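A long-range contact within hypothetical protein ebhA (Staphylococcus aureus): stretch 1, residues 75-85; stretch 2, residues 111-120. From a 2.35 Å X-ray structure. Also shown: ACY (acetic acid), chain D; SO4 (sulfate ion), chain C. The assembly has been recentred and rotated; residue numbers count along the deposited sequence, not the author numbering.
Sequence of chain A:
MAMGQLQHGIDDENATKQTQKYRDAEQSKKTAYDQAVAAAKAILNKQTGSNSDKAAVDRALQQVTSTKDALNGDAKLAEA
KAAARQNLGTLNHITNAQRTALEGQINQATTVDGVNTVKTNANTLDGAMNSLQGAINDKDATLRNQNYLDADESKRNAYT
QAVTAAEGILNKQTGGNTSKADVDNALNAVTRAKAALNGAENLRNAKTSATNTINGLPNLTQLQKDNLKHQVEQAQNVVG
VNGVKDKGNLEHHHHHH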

# COMPACT_ATOMS: atom_id res chain seq x y z
N ALA A 75 11.91 6.03 13.89
CA ALA A 75 10.89 6.91 14.45
C ALA A 75 9.60 6.73 13.66
O ALA A 75 8.51 6.78 14.20
CB ALA A 75 11.35 8.36 14.39
N LYS A 76 9.76 6.49 12.36
CA LYS A 76 8.62 6.29 11.47
C LYS A 76 7.96 4.95 11.73
O LYS A 76 6.76 4.78 11.47
CB LYS A 76 9.06 6.36 10.01
CG LYS A 76 9.28 7.78 9.50
CD LYS A 76 7.96 8.54 9.41
CE LYS A 76 8.14 9.94 8.84
NZ LYS A 76 6.83 10.66 8.69
N LEU A 77 8.74 3.99 12.23
CA LEU A 77 8.21 2.66 12.53
C LEU A 77 7.35 2.74 13.78
O LEU A 77 6.29 2.12 13.86
CB LEU A 77 9.35 1.67 12.77
CG LEU A 77 8.94 0.24 13.14
CD1 LEU A 77 8.13 -0.38 12.01
CD2 LEU A 77 10.18 -0.60 13.42
N ALA A 78 7.81 3.50 14.77
CA ALA A 78 7.07 3.66 16.02
C ALA A 78 5.74 4.35 15.72
O ALA A 78 4.70 3.99 16.27
CB ALA A 78 7.89 4.49 16.99
N GLU A 79 5.79 5.34 14.84
CA GLU A 79 4.59 6.08 14.45
C GLU A 79 3.60 5.16 13.76
O GLU A 79 2.41 5.17 14.07
CB GLU A 79 4.98 7.23 13.52
CG GLU A 79 3.81 7.86 12.79
CD GLU A 79 4.21 9.07 11.97
OE1 GLU A 79 5.17 8.97 11.17
OE2 GLU A 79 3.55 10.13 12.12
N ALA A 80 4.10 4.37 12.82
CA ALA A 80 3.25 3.44 12.07
C ALA A 80 2.58 2.46 13.01
O ALA A 80 1.38 2.21 12.90
CB ALA A 80 4.08 2.69 11.04
N LYS A 81 3.35 1.90 13.94
CA LYS A 81 2.82 0.95 14.91
C LYS A 81 1.75 1.61 15.76
O LYS A 81 0.73 1.01 16.07
CB LYS A 81 3.94 0.41 15.80
CG LYS A 81 4.94 -0.47 15.09
CD LYS A 81 5.89 -1.10 16.09
CE LYS A 81 6.81 -2.10 15.42
NZ LYS A 81 7.67 -2.82 16.41
N ALA A 82 1.99 2.87 16.13
CA ALA A 82 1.04 3.62 16.93
C ALA A 82 -0.26 3.75 16.15
O ALA A 82 -1.36 3.57 16.70
CB ALA A 82 1.62 5.00 17.26
N ALA A 83 -0.13 4.06 14.87
CA ALA A 83 -1.28 4.22 13.98
C ALA A 83 -2.06 2.92 13.89
O ALA A 83 -3.29 2.92 13.92
CB ALA A 83 -0.81 4.67 12.59
N ALA A 84 -1.35 1.80 13.78
CA ALA A 84 -1.98 0.50 13.67
C ALA A 84 -2.74 0.14 14.94
O ALA A 84 -3.86 -0.37 14.89
CB ALA A 84 -0.93 -0.57 13.37
N ARG A 85 -2.13 0.42 16.09
CA ARG A 85 -2.77 0.10 17.36
C ARG A 85 -4.04 0.92 17.51
O ARG A 85 -5.06 0.42 17.99
CB ARG A 85 -1.82 0.39 18.53
CG ARG A 85 -0.50 -0.39 18.48
CD ARG A 85 0.17 -0.44 19.85
NE ARG A 85 1.48 -1.08 19.79
CZ ARG A 85 2.60 -0.45 19.45
NH1 ARG A 85 2.59 0.84 19.13
NH2 ARG A 85 3.74 -1.13 19.38
N THR A 111 9.18 -3.38 9.87
CA THR A 111 9.17 -2.36 8.83
C THR A 111 7.83 -1.63 8.76
O THR A 111 6.81 -2.15 9.23
CB THR A 111 9.46 -2.96 7.45
OG1 THR A 111 8.37 -3.81 7.05
CG2 THR A 111 10.74 -3.78 7.49
N VAL A 112 7.83 -0.44 8.18
CA VAL A 112 6.61 0.34 8.05
C VAL A 112 5.64 -0.41 7.14
O VAL A 112 4.43 -0.40 7.36
CB VAL A 112 6.88 1.74 7.46
CG1 VAL A 112 5.58 2.47 7.20
CG2 VAL A 112 7.76 2.54 8.41
N ASP A 113 6.18 -1.06 6.11
CA ASP A 113 5.35 -1.82 5.18
C ASP A 113 4.71 -3.00 5.91
O ASP A 113 3.55 -3.33 5.67
CB ASP A 113 6.18 -2.35 4.00
CG ASP A 113 6.60 -1.24 3.05
OD1 ASP A 113 5.74 -0.40 2.71
OD2 ASP A 113 7.78 -1.23 2.64
N GLY A 114 5.48 -3.63 6.80
CA GLY A 114 4.97 -4.75 7.56
C GLY A 114 3.81 -4.34 8.44
O GLY A 114 2.78 -5.01 8.49
N VAL A 115 3.97 -3.22 9.15
CA VAL A 115 2.93 -2.71 10.03
C VAL A 115 1.65 -2.47 9.25
O VAL A 115 0.59 -3.00 9.59
CB VAL A 115 3.36 -1.39 10.69
CG1 VAL A 115 2.23 -0.82 11.52
CG2 VAL A 115 4.58 -1.62 11.57
N ASN A 116 1.75 -1.67 8.19
CA ASN A 116 0.60 -1.34 7.37
C ASN A 116 -0.04 -2.62 6.83
O ASN A 116 -1.26 -2.70 6.73
CB ASN A 116 1.01 -0.43 6.21
CG ASN A 116 1.70 0.84 6.68
OD1 ASN A 116 1.25 1.49 7.63
ND2 ASN A 116 2.79 1.20 6.02
N THR A 117 0.78 -3.60 6.49
CA THR A 117 0.27 -4.87 5.99
C THR A 117 -0.54 -5.54 7.09
O THR A 117 -1.58 -6.16 6.83
CB THR A 117 1.42 -5.81 5.56
OG1 THR A 117 1.93 -5.37 4.29
CG2 THR A 117 0.94 -7.25 5.44
N VAL A 118 -0.07 -5.40 8.33
CA VAL A 118 -0.76 -5.98 9.47
C VAL A 118 -2.03 -5.18 9.72
O VAL A 118 -3.06 -5.75 10.10
CB VAL A 118 0.12 -5.94 10.75
CG1 VAL A 118 -0.71 -6.34 11.96
CG2 VAL A 118 1.29 -6.89 10.59
N LYS A 119 -1.96 -3.88 9.50
CA LYS A 119 -3.13 -3.03 9.70
C LYS A 119 -4.17 -3.39 8.64
O LYS A 119 -5.38 -3.34 8.90
CB LYS A 119 -2.76 -1.55 9.58
CG LYS A 119 -3.95 -0.61 9.77
CD LYS A 119 -3.52 0.84 9.98
CE LYS A 119 -2.91 1.47 8.74
NZ LYS A 119 -2.61 2.92 8.97
N THR A 120 -3.69 -3.75 7.46
CA THR A 120 -4.57 -4.11 6.35
C THR A 120 -5.29 -5.43 6.61
O THR A 120 -6.49 -5.53 6.37
CB THR A 120 -3.78 -4.22 5.03
OG1 THR A 120 -3.33 -2.91 4.63
CG2 THR A 120 -4.65 -4.81 3.93
C ACY D . 7.19 -1.40 19.67
O ACY D . 8.18 -1.62 19.01
OXT ACY D . 6.74 -0.15 19.82
CH3 ACY D . 6.46 -2.55 20.32
S SO4 C . 8.39 -7.48 8.74
O1 SO4 C . 9.39 -8.19 9.56
O2 SO4 C . 7.33 -8.43 8.35
O3 SO4 C . 7.80 -6.39 9.53
O4 SO4 C . 9.04 -6.96 7.52
O HOH W 1 -0.22 2.47 10.06

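Two helices lie side by side here, running in the same direction with only 5° between their axes and a closest approach of 9.1 Å. Because they are so nearly parallel, their residues stay in register along the contact: Leu77 lies beside Val112, Lys81 beside Val115, and Ala84 beside Lys119. No direct hydrogen bond crosses between the stretches. What holds them is chiefly the fit of apolar side chains; the contact as a whole buries 398 Å², counted over both sides.

The central bump is Val115. Its side chain points toward the first helix and enters a hollow formed by Leu77, Ala80, Lys81 and Ala84, a knob in a four-sided hole. With chi1 in the t well, its two methyls meet different walls. CG1 of Val115 lies 4.0 Å from CB of Ala80, 3.7 Å from CB of Ala84 and 3.4 Å from the backbone O of Ala80; CG2 of Val115 lies 3.8 Å from CD1 of Leu77 and 3.7 Å from CG of Lys81. A branched but short side chain suits this site, since it is broad at the beta carbon and fills the hollow without needing depth. Ala80 and Ala84 suit the sides of the hollow for the complementary reason: each offers a single methyl, leaving room for the valine between the backbones.

One turn earlier, Val112 extends the apolar seam. Its CG1 lies 4.1 Å from Ala80 CB, while its CG2 approaches the backbone O of Lys76 at 3.9 Å. Leu77 starts out sideways, but its t, p rotamer brings its end nearer, so that CD1 reaches 3.5 Å from Thr111 C. This long side chain thus covers the beginning of the second helix. There Thr111 points away from the contact and serves as N-cap, its OG1 accepting a hydrogen bond from Gly114 N at 2.9 Å.

At the other end, Lys119 places its aliphatic chain against Ala84, with CD of Lys119 4.0 Å from CA of Ala84. Lysine works at this margin because its methylenes can pack while its amine remains solvated: a water accepts from Lys119 NZ at 2.7 Å and donates to Asn116 OD1 at 3.0 Å and to Ala80 O at 3.3 Å, linking the helices indirectly. Lys81 makes similar use of its length. Its CG lines the valine hollow, and the extended remainder carries NZ out to a hydrogen bond with O of the bound acetic acid (ACY), 2.9 Å from Lys81 NZ. Ala78 and Ala82 point away and take no part in the contact.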